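Local coordinates for protein 2-oxoadipate dioxygenase/decarboxylase, chloroplastic/amyloplastic (Oryza sativa, PDB 6W1K) that uses iron(II) and dioxygen to decarboxylate and hydroxylate 2-oxoadipate to D-2-hydroxyglutarate in plant lysine breakdown, and takes part in regulating starch synthesis in the endosperm, at residues 58-63 / 194-199; 90-95 / 294-299; 100-105 / 122-127. One frame throughout, in Å; residues are numbered along the deposited sequence.

Contact 1. Residues 58-63 / 194-199; sequences DHFAFR and NHTTIS. With NI (nickel (II) ion), chain E; OOG (2-oxoadipic acid), chain F.
His-59 and His-195 supply two legs of the enzyme's two-histidine, one-carboxylate metal site, carried on antiparallel neighbouring strands of a sheet consistent with the vicinal oxygen chelate fold of the glyoxalase clan. Both imidazoles bind through NE2, at 2.1 Å from nickel for His-59 and 2.2 Å for His-195, with the ring planes at 84° to each other. Nickel stands here in the place of iron(II); Glu-267 completes the protein ligands, while the substrate chelates the metal through its keto oxygen O5 and carboxylate oxygen O3. The second shell fixes the turn of the His-59 ring: its ND1 donates almost straight to Asp-58 OD1 at 2.6 Å, in the ring plane and onto the anti lone pair, and Asp-58 OD2 is tied in turn to Arg-271. Thr-197 OG1 sits over the centre of one face of this ring. Between the backbones, Asp-58 N bonds to Thr-197 O, Ala-61 N to His-195 O and Asn-194 N to Ala-61 O. At the far end of the pocket Arg-63, extended from CG to NE, grips the distal carboxylate with two nearly straight bonds: NE reaches substrate O1 at 2.8 Å, and NH2 reaches substrate O2 at 2.6 Å with an N-H...O angle of 174°.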
loop_
_atom_site.group_PDB
_atom_site.type_symbol
_atom_site.label_atom_id
_atom_site.label_comp_id
_atom_site.label_asym_id
_atom_site.label_seq_id
_atom_site.Cartn_x
_atom_site.Cartn_y
_atom_site.Cartn_z
ATOM N N ASP A 58 6.218 0.840 6.970
ATOM C CA ASP A 58 6.954 -0.204 6.254
ATOM C C ASP A 58 6.871 0.013 4.751
ATOM O O ASP A 58 7.881 -0.067 4.034
ATOM C CB ASP A 58 6.372 -1.558 6.626
ATOM C CG ASP A 58 7.084 -2.711 5.938
ATOM O OD1 ASP A 58 6.763 -3.043 4.763
ATOM O OD2 ASP A 58 7.985 -3.260 6.575
ATOM N N HIS A 59 5.663 0.275 4.257
ATOM C CA HIS A 59 5.445 0.590 2.850
ATOM C C HIS A 59 4.107 1.299 2.642
ATOM O O HIS A 59 3.218 1.283 3.497
ATOM C CB HIS A 59 5.521 -0.678 1.982
ATOM C CG HIS A 59 4.472 -1.708 2.285
ATOM N ND1 HIS A 59 4.620 -2.651 3.273
ATOM C CD2 HIS A 59 3.279 -1.989 1.680
ATOM C CE1 HIS A 59 3.564 -3.450 3.292
ATOM N NE2 HIS A 59 2.742 -3.076 2.333
ATOM N N PHE A 60 4.009 1.965 1.492
ATOM C CA PHE A 60 2.806 2.548 0.924
ATOM C C PHE A 60 2.409 1.660 -0.247
ATOM O O PHE A 60 3.285 1.120 -0.918
ATOM C CB PHE A 60 3.072 3.950 0.381
ATOM C CG PHE A 60 3.063 5.053 1.397
ATOM C CD1 PHE A 60 3.062 4.786 2.760
ATOM C CD2 PHE A 60 3.067 6.381 0.971
ATOM C CE1 PHE A 60 3.047 5.787 3.673
ATOM C CE2 PHE A 60 3.027 7.411 1.889
ATOM C CZ PHE A 60 3.036 7.103 3.258
ATOM N N ALA A 61 1.103 1.537 -0.535
ATOM C CA ALA A 61 0.659 0.738 -1.682
ATOM C C ALA A 61 -0.364 1.522 -2.509
ATOM O O ALA A 61 -1.105 2.345 -1.973
ATOM C CB ALA A 61 0.081 -0.604 -1.235
ATOM N N PHE A 62 -0.318 1.331 -3.827
ATOM C CA PHE A 62 -1.176 2.031 -4.787
ATOM C C PHE A 62 -1.689 1.021 -5.808
ATOM O O PHE A 62 -1.024 0.022 -6.093
ATOM C CB PHE A 62 -0.443 3.175 -5.540
ATOM C CG PHE A 62 0.155 4.225 -4.640
ATOM C CD1 PHE A 62 1.431 4.068 -4.112
ATOM C CD2 PHE A 62 -0.554 5.361 -4.323
ATOM C CE1 PHE A 62 1.955 5.036 -3.288
ATOM C CE2 PHE A 62 -0.041 6.347 -3.502
ATOM C CZ PHE A 62 1.227 6.188 -2.996
ATOM N N ARG A 63 -2.872 1.318 -6.384
ATOM C CA ARG A 63 -3.508 0.501 -7.400
ATOM C C ARG A 63 -3.752 1.302 -8.672
ATOM O O ARG A 63 -4.027 2.509 -8.623
ATOM C CB ARG A 63 -4.839 -0.048 -6.890
ATOM C CG ARG A 63 -4.701 -0.945 -5.667
ATOM C CD ARG A 63 -6.016 -1.596 -5.314
ATOM N NE ARG A 63 -5.876 -2.485 -4.169
ATOM C CZ ARG A 63 -6.903 -3.075 -3.572
ATOM N NH1 ARG A 63 -8.135 -2.866 -4.023
ATOM N NH2 ARG A 63 -6.704 -3.853 -2.530
ATOM N N ASN A 194 -3.653 3.292 -1.106
ATOM C CA ASN A 194 -4.525 2.152 -0.800
ATOM C C ASN A 194 -4.311 1.654 0.628
ATOM O O ASN A 194 -5.266 1.222 1.295
ATOM C CB ASN A 194 -4.264 1.042 -1.816
ATOM C CG ASN A 194 -4.927 -0.248 -1.434
ATOM O OD1 ASN A 194 -4.315 -1.102 -0.808
ATOM N ND2 ASN A 194 -6.194 -0.391 -1.790
ATOM N N HIS A 195 -3.066 1.719 1.114
ATOM C CA HIS A 195 -2.825 1.567 2.538
ATOM C C HIS A 195 -1.412 2.017 2.874
ATOM O O HIS A 195 -0.523 2.098 2.012
ATOM C CB HIS A 195 -3.064 0.130 3.010
ATOM C CG HIS A 195 -2.106 -0.883 2.462
ATOM N ND1 HIS A 195 -2.315 -1.540 1.263
ATOM C CD2 HIS A 195 -0.962 -1.394 2.971
ATOM C CE1 HIS A 195 -1.331 -2.391 1.054
ATOM N NE2 HIS A 195 -0.482 -2.306 2.065
ATOM N N THR A 196 -1.236 2.352 4.135
ATOM C CA THR A 196 0.083 2.403 4.738
ATOM C C THR A 196 0.202 1.177 5.627
ATOM O O THR A 196 -0.785 0.480 5.892
ATOM C CB THR A 196 0.294 3.703 5.525
ATOM O OG1 THR A 196 1.699 3.845 5.826
ATOM C CG2 THR A 196 -0.494 3.692 6.815
ATOM N N THR A 197 1.415 0.939 6.117
ATOM C CA THR A 197 1.767 -0.261 6.877
ATOM C C THR A 197 2.613 0.135 8.064
ATOM O O THR A 197 3.622 0.819 7.890
ATOM C CB THR A 197 2.575 -1.217 5.999
ATOM O OG1 THR A 197 1.866 -1.425 4.777
ATOM C CG2 THR A 197 2.811 -2.543 6.663
ATOM N N ILE A 198 2.226 -0.300 9.252
ATOM C CA ILE A 198 3.008 -0.048 10.445
ATOM C C ILE A 198 4.044 -1.153 10.573
ATOM O O ILE A 198 3.716 -2.345 10.521
ATOM C CB ILE A 198 2.116 0.014 11.688
ATOM C CG1 ILE A 198 1.143 1.188 11.607
ATOM C CG2 ILE A 198 2.965 0.099 12.941
ATOM C CD1 ILE A 198 0.159 1.173 12.779
ATOM N N SER A 199 5.299 -0.753 10.738
ATOM C CA SER A 199 6.387 -1.679 10.980
ATOM C C SER A 199 6.381 -2.064 12.456
ATOM O O SER A 199 6.933 -1.347 13.293
ATOM C CB SER A 199 7.711 -1.021 10.589
ATOM O OG SER A 199 8.758 -1.896 10.899
HETATM NI NI NI E . 0.893 -3.979 1.974
HETATM C C2 OOG F . -1.676 -4.259 -2.182
HETATM C C3 OOG F . -1.731 -5.598 -1.443
HETATM C C4 OOG F . -0.336 -6.230 -1.391
HETATM C C6 OOG F . 1.471 -6.479 0.529
HETATM O O4 OOG F . 1.882 -7.573 0.068
HETATM O O3 OOG F . 1.844 -6.103 1.662
HETATM C C5 OOG F . 0.520 -5.610 -0.286
HETATM C C1 OOG F . -3.079 -3.699 -2.461
HETATM O O1 OOG F . -3.231 -2.860 -3.279
HETATM O O2 OOG F . -4.198 -4.155 -1.763
HETATM O O5 OOG F . 0.456 -4.456 -0.053
#

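Contact 2. Residues 90-95 / 294-299. With OOG (2-oxoadipic acid), chain F.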
loop_
_atom_site.group_PDB
_atom_site.type_symbol
_atom_site.label_atom_id
_atom_site.label_comp_id
_atom_site.label_asym_id
_atom_site.label_seq_id
_atom_site.Cartn_x
_atom_site.Cartn_y
_atom_site.Cartn_z
ATOM N N LEU A 90 5.977 -9.016 -8.955
ATOM C CA LEU A 90 5.085 -10.074 -8.494
ATOM C C LEU A 90 3.909 -10.211 -9.452
ATOM O O LEU A 90 3.388 -9.204 -9.953
ATOM C CB LEU A 90 4.570 -9.739 -7.100
ATOM C CG LEU A 90 5.592 -9.834 -5.966
ATOM C CD1 LEU A 90 6.523 -8.646 -5.996
ATOM C CD2 LEU A 90 4.884 -9.926 -4.623
ATOM N N ARG A 91 3.474 -11.444 -9.697
ATOM C CA ARG A 91 2.345 -11.705 -10.580
ATOM C C ARG A 91 1.220 -12.374 -9.808
ATOM O O ARG A 91 1.465 -13.235 -8.966
ATOM C CB ARG A 91 2.777 -12.574 -11.761
ATOM C CG ARG A 91 3.884 -11.925 -12.569
ATOM C CD ARG A 91 4.012 -12.531 -13.975
ATOM N NE ARG A 91 4.489 -11.526 -14.930
ATOM C CZ ARG A 91 3.714 -10.626 -15.547
ATOM N NH1 ARG A 91 2.394 -10.597 -15.338
ATOM N NH2 ARG A 91 4.267 -9.747 -16.381
ATOM N N PHE A 92 -0.024 -11.980 -10.123
ATOM C CA PHE A 92 -1.231 -12.498 -9.477
ATOM C C PHE A 92 -2.161 -12.959 -10.578
ATOM O O PHE A 92 -3.082 -12.223 -10.968
ATOM C CB PHE A 92 -1.865 -11.434 -8.584
ATOM C CG PHE A 92 -0.935 -10.928 -7.562
ATOM C CD1 PHE A 92 -0.071 -9.872 -7.855
ATOM C CD2 PHE A 92 -0.828 -11.552 -6.328
ATOM C CE1 PHE A 92 0.858 -9.435 -6.927
ATOM C CE2 PHE A 92 0.104 -11.111 -5.394
ATOM C CZ PHE A 92 0.939 -10.044 -5.702
ATOM N N PRO A 93 -1.961 -14.184 -11.102
ATOM C CA PRO A 93 -2.735 -14.609 -12.283
ATOM C C PRO A 93 -4.245 -14.634 -12.083
ATOM O O PRO A 93 -4.970 -14.210 -12.990
ATOM C CB PRO A 93 -2.199 -16.028 -12.587
ATOM C CG PRO A 93 -0.889 -16.127 -11.901
ATOM C CD PRO A 93 -0.948 -15.185 -10.705
ATOM N N ALA A 94 -4.750 -15.156 -10.957
ATOM C CA ALA A 94 -6.199 -15.280 -10.775
ATOM C C ALA A 94 -6.883 -13.915 -10.754
ATOM O O ALA A 94 -7.997 -13.750 -11.281
ATOM C CB ALA A 94 -6.499 -16.041 -9.481
ATOM N N LYS A 95 -6.251 -12.938 -10.130
ATOM C CA LYS A 95 -6.780 -11.589 -10.052
ATOM C C LYS A 95 -6.373 -10.716 -11.232
ATOM O O LYS A 95 -6.836 -9.571 -11.318
ATOM C CB LYS A 95 -6.318 -10.920 -8.761
ATOM C CG LYS A 95 -6.895 -11.521 -7.480
ATOM C CD LYS A 95 -6.208 -10.877 -6.238
ATOM C CE LYS A 95 -7.003 -11.157 -4.966
ATOM N NZ LYS A 95 -6.786 -12.568 -4.535
ATOM N N PHE A 294 8.643 -8.617 -0.456
ATOM C CA PHE A 294 7.235 -9.001 -0.333
ATOM C C PHE A 294 7.096 -10.459 -0.754
ATOM O O PHE A 294 8.067 -11.104 -1.148
ATOM C CB PHE A 294 6.356 -8.068 -1.165
ATOM C CG PHE A 294 6.404 -6.635 -0.713
ATOM C CD1 PHE A 294 5.473 -6.151 0.195
ATOM C CD2 PHE A 294 7.393 -5.785 -1.182
ATOM C CE1 PHE A 294 5.538 -4.843 0.619
ATOM C CE2 PHE A 294 7.470 -4.468 -0.774
ATOM C CZ PHE A 294 6.536 -3.987 0.114
ATOM N N GLU A 295 5.886 -10.993 -0.653
ATOM C CA GLU A 295 5.678 -12.417 -0.910
ATOM C C GLU A 295 4.339 -12.601 -1.602
ATOM O O GLU A 295 3.305 -12.141 -1.106
ATOM C CB GLU A 295 5.750 -13.222 0.395
ATOM C CG GLU A 295 6.161 -14.684 0.177
ATOM C CD GLU A 295 4.962 -15.550 -0.164
ATOM O OE1 GLU A 295 3.893 -15.295 0.427
ATOM O OE2 GLU A 295 5.074 -16.473 -1.012
ATOM N N VAL A 296 4.362 -13.276 -2.752
ATOM C CA VAL A 296 3.163 -13.387 -3.575
ATOM C C VAL A 296 2.017 -14.002 -2.778
ATOM O O VAL A 296 0.886 -13.508 -2.818
ATOM C CB VAL A 296 3.486 -14.197 -4.847
ATOM C CG1 VAL A 296 4.046 -15.593 -4.452
ATOM C CG2 VAL A 296 2.241 -14.299 -5.721
ATOM N N GLY A 297 2.291 -15.074 -2.021
ATOM C CA GLY A 297 1.242 -15.715 -1.240
ATOM C C GLY A 297 0.559 -14.778 -0.256
ATOM O O GLY A 297 -0.673 -14.729 -0.177
ATOM N N ASN A 298 1.347 -14.031 0.523
ATOM C CA ASN A 298 0.771 -13.032 1.425
ATOM C C ASN A 298 -0.026 -11.986 0.653
ATOM O O ASN A 298 -1.199 -11.723 0.947
ATOM C CB ASN A 298 1.878 -12.335 2.232
ATOM C CG ASN A 298 2.561 -13.265 3.211
ATOM O OD1 ASN A 298 2.312 -14.452 3.206
ATOM N ND2 ASN A 298 3.387 -12.708 4.088
ATOM N N ALA A 299 0.628 -11.334 -0.306
ATOM C CA ALA A 299 0.003 -10.221 -0.999
ATOM C C ALA A 299 -1.333 -10.626 -1.594
ATOM O O ALA A 299 -2.290 -9.851 -1.555
ATOM C CB ALA A 299 0.936 -9.731 -2.098
HETATM C C2 OOG F . -1.676 -4.259 -2.182
HETATM C C3 OOG F . -1.731 -5.598 -1.443
HETATM C C4 OOG F . -0.336 -6.230 -1.391
HETATM C C6 OOG F . 1.471 -6.479 0.529
HETATM O O4 OOG F . 1.882 -7.573 0.068
HETATM O O3 OOG F . 1.844 -6.103 1.662
HETATM C C5 OOG F . 0.520 -5.610 -0.286
HETATM C C1 OOG F . -3.079 -3.699 -2.461
HETATM O O1 OOG F . -3.231 -2.860 -3.279
HETATM O O2 OOG F . -4.198 -4.155 -1.763
HETATM O O5 OOG F . 0.456 -4.456 -0.053
#
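Phe-92 and Val-296 lie alongside, their side chains running opposite ways, where the end of strand 85-92 meets the first turn of helix 296-302, and the phenylalanine is an example of how one ring can join a strand to a helix. From CB, chi1 of -57° puts CG anti to the carbonyl carbon, beside the backbone N. Along the rim that faces the helix, CD2 approaches Val-296 CG2 at 4.2 Å. The next atom, CE2, comes within 3.6 Å of Val-296 O, which lies at the ring edge near its plane, so the carbonyl faces C-H rather than the pi cloud. At the tip, CZ packs on Ala-299 CB at 3.6 Å, and that methyl in turn stands 3.2 Å from O4 of 2-oxoadipate. Outside the two segments, Phe-303 meets the same ring edge-to-face. An alanine in place of Phe-92 would probably open a gap beside Val-296 and Ala-299 and leave the methyl that touches the substrate less firmly backed.

Leu-90, two residues earlier, rests its CD2 on the backbone at Val-296 N, 3.9 Å away, and makes an apolar contact with Phe-294 CB at 4.2 Å. The helix start has its own polar fastening, for Glu-295 is the N-cap, and its OE1 accepts from Asn-298 N at 2.8 Å. Asn-298 ND2 bonds to Gln-241 OE1, which links this turn to a residue that binds the substrate. Lys-95 NZ forms salt bridges with Asp-300 and Glu-304, just past the segment. No hydrogen bond crosses between 90-95 and 294-299 themselves, so these two segments hold by van der Waals packing, which depends on shape.

Contact 3. Residues 100-105 / 122-127. With OOG (2-oxoadipic acid), chain F.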
loop_
_atom_site.group_PDB
_atom_site.type_symbol
_atom_site.label_atom_id
_atom_site.label_comp_id
_atom_site.label_asym_id
_atom_site.label_seq_id
_atom_site.Cartn_x
_atom_site.Cartn_y
_atom_site.Cartn_z
ATOM N N LEU A 100 5.020 -4.202 -8.828
ATOM C CA LEU A 100 6.444 -3.954 -8.654
ATOM C C LEU A 100 6.612 -3.215 -7.348
ATOM O O LEU A 100 5.787 -2.365 -7.008
ATOM C CB LEU A 100 6.977 -3.110 -9.782
ATOM C CG LEU A 100 8.452 -3.011 -10.128
ATOM C CD1 LEU A 100 9.045 -4.352 -10.418
ATOM C CD2 LEU A 100 8.554 -2.090 -11.365
ATOM N N TRP A 101 7.669 -3.502 -6.622
ATOM C CA TRP A 101 7.953 -2.701 -5.445
ATOM C C TRP A 101 9.276 -1.968 -5.635
ATOM O O TRP A 101 10.082 -2.300 -6.510
ATOM C CB TRP A 101 7.939 -3.554 -4.186
ATOM C CG TRP A 101 9.088 -4.452 -3.919
ATOM C CD1 TRP A 101 9.293 -5.728 -4.392
ATOM C CD2 TRP A 101 10.185 -4.174 -3.040
ATOM N NE1 TRP A 101 10.441 -6.263 -3.843
ATOM C CE2 TRP A 101 11.019 -5.316 -3.029
ATOM C CE3 TRP A 101 10.538 -3.064 -2.262
ATOM C CZ2 TRP A 101 12.191 -5.388 -2.265
ATOM C CZ3 TRP A 101 11.708 -3.146 -1.477
ATOM C CH2 TRP A 101 12.512 -4.298 -1.487
ATOM N N PHE A 102 9.435 -0.919 -4.835
ATOM C CA PHE A 102 10.505 0.070 -4.967
ATOM C C PHE A 102 11.095 0.306 -3.578
ATOM O O PHE A 102 10.361 0.502 -2.611
ATOM C CB PHE A 102 9.990 1.390 -5.553
ATOM C CG PHE A 102 9.342 1.247 -6.911
ATOM C CD1 PHE A 102 8.080 0.712 -7.030
ATOM C CD2 PHE A 102 10.018 1.615 -8.049
ATOM C CE1 PHE A 102 7.529 0.548 -8.289
ATOM C CE2 PHE A 102 9.482 1.465 -9.307
ATOM C CZ PHE A 102 8.237 0.936 -9.443
ATOM N N SER A 103 12.438 0.261 -3.485
ATOM C CA SER A 103 13.117 0.516 -2.228
ATOM C C SER A 103 13.614 1.957 -2.216
ATOM O O SER A 103 14.061 2.473 -3.247
ATOM C CB SER A 103 14.315 -0.419 -2.031
ATOM O OG SER A 103 15.126 -0.364 -3.167
ATOM N N PRO A 104 13.612 2.594 -1.058
ATOM C CA PRO A 104 13.868 4.045 -1.008
ATOM C C PRO A 104 15.339 4.383 -1.151
ATOM O O PRO A 104 16.216 3.543 -0.951
ATOM C CB PRO A 104 13.327 4.461 0.375
ATOM C CG PRO A 104 13.350 3.227 1.191
ATOM C CD PRO A 104 13.219 2.029 0.247
ATOM N N PRO A 105 15.651 5.637 -1.473
ATOM C CA PRO A 105 17.039 6.093 -1.369
ATOM C C PRO A 105 17.523 5.977 0.079
ATOM O O PRO A 105 16.724 5.937 1.014
ATOM C CB PRO A 105 16.969 7.548 -1.820
ATOM C CG PRO A 105 15.573 8.002 -1.415
ATOM C CD PRO A 105 14.698 6.757 -1.610
ATOM N N ILE A 122 7.667 1.300 -1.552
ATOM C CA ILE A 122 6.460 1.551 -2.328
ATOM C C ILE A 122 6.082 0.282 -3.083
ATOM O O ILE A 122 6.926 -0.336 -3.725
ATOM C CB ILE A 122 6.623 2.734 -3.315
ATOM C CG1 ILE A 122 7.188 3.976 -2.631
ATOM C CG2 ILE A 122 5.270 3.030 -3.953
ATOM C CD1 ILE A 122 6.243 4.692 -1.758
ATOM N N PHE A 123 4.809 -0.106 -2.995
ATOM C CA PHE A 123 4.256 -1.280 -3.668
ATOM C C PHE A 123 3.191 -0.750 -4.628
ATOM O O PHE A 123 2.255 -0.082 -4.185
ATOM C CB PHE A 123 3.659 -2.258 -2.637
ATOM C CG PHE A 123 3.189 -3.565 -3.208
ATOM C CD1 PHE A 123 1.977 -3.653 -3.903
ATOM C CD2 PHE A 123 3.946 -4.717 -3.029
ATOM C CE1 PHE A 123 1.539 -4.885 -4.422
ATOM C CE2 PHE A 123 3.524 -5.944 -3.546
ATOM C CZ PHE A 123 2.327 -6.028 -4.248
ATOM N N ILE A 124 3.360 -0.981 -5.941
ATOM C CA ILE A 124 2.442 -0.439 -6.943
ATOM C C ILE A 124 1.965 -1.601 -7.805
ATOM O O ILE A 124 2.784 -2.323 -8.386
ATOM C CB ILE A 124 3.079 0.629 -7.836
ATOM C CG1 ILE A 124 3.729 1.726 -6.981
ATOM C CG2 ILE A 124 2.012 1.231 -8.714
ATOM C CD1 ILE A 124 4.535 2.754 -7.764
ATOM N N SER A 125 0.673 -1.793 -7.861
ATOM C CA SER A 125 0.103 -2.861 -8.671
ATOM C C SER A 125 -0.679 -2.236 -9.824
ATOM O O SER A 125 -1.003 -1.037 -9.817
ATOM C CB SER A 125 -0.756 -3.775 -7.807
ATOM O OG SER A 125 -1.814 -3.069 -7.217
ATOM N N GLU A 126 -0.913 -3.042 -10.857
ATOM C CA GLU A 126 -1.788 -2.635 -11.946
ATOM C C GLU A 126 -2.674 -3.796 -12.378
ATOM O O GLU A 126 -2.253 -4.950 -12.370
ATOM C CB GLU A 126 -0.994 -2.131 -13.164
ATOM C CG GLU A 126 -0.159 -3.177 -13.879
ATOM C CD GLU A 126 0.767 -2.594 -14.962
ATOM O OE1 GLU A 126 0.937 -1.353 -15.062
ATOM O OE2 GLU A 126 1.338 -3.395 -15.717
ATOM N N LEU A 127 -3.891 -3.469 -12.780
ATOM C CA LEU A 127 -4.784 -4.454 -13.388
ATOM C C LEU A 127 -4.424 -4.673 -14.856
ATOM O O LEU A 127 -4.249 -3.713 -15.620
ATOM C CB LEU A 127 -6.215 -3.956 -13.250
ATOM C CG LEU A 127 -7.328 -4.849 -13.818
ATOM C CD1 LEU A 127 -7.572 -6.098 -13.040
ATOM C CD2 LEU A 127 -8.575 -3.947 -13.822
HETATM C C2 OOG F . -1.676 -4.259 -2.182
HETATM C C3 OOG F . -1.731 -5.598 -1.443
HETATM C C4 OOG F . -0.336 -6.230 -1.391
HETATM C C6 OOG F . 1.471 -6.479 0.529
HETATM O O4 OOG F . 1.882 -7.573 0.068
HETATM O O3 OOG F . 1.844 -6.103 1.662
HETATM C C5 OOG F . 0.520 -5.610 -0.286
HETATM C C1 OOG F . -3.079 -3.699 -2.461
HETATM O O1 OOG F . -3.231 -2.860 -3.279
HETATM O O2 OOG F . -4.198 -4.155 -1.763
HETATM O O5 OOG F . 0.456 -4.456 -0.053
#
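The Phe-102 ring receives Ile-122 O at its edge, in the ring plane, with CD1 3.7 Å from that oxygen. Its CE1 meets the methyl CD1 of Ile-124 at 3.8 Å. The Phe-123 ring is turned to the substrate: C4 of 2-oxoadipate lies 3.8 Å above one face, offset toward the rim near CE1. Trp-101 CB approaches the same ring obliquely, at 4.3 Å from Phe-123 CD2. The phenylalanine has CG anti to the backbone N (chi1 -174°), and Phe-294 packs edge-to-face with both Phe-123 and Trp-101. These rings project from two antiparallel strands, 97-103 and 121-127, neighbours in a mixed beta sheet consistent with the vicinal oxygen chelate fold. Leu-100 and Ile-124 form a hydrogen-bonded pair, with both N...O distances 3.0 Å; Trp-101 and Phe-123 are the non-hydrogen-bonded pair between, and Phe-102 and Ile-122 close the next hydrogen-bonded pair. Phe-102 and Ile-124 point to the sheet face opposite the substrate, where helix 72-81 packs on them. Ile-122 O is used twice by the backbone, accepting Phe-102 N at 2.8 Å while Trp-101 CA makes a C-H...O contact with it at 3.1 Å.

Contact 1 lies deepest, its centre about 3 Å from the centre of the chain; contact 3 is also buried, and contact 2 reaches the surface. All three draw on one mixed sheet and touch the same substrate. Strand 57-65 of contact 1 runs parallel to strand 121-127 of contact 3, with Phe-60 and Phe-62 joined to Phe-123 through probable backbone hydrogen bonds; strands 85-92 and 97-103 pair in turn to bring in contact 2. The chemistry follows the place: metal and charge at contact 1, regular backbone bonding with apolar side chains at contact 3, and packing alone between the segments of contact 2. Phe-294 touches His-59, Trp-101 and Phe-123, joining the three.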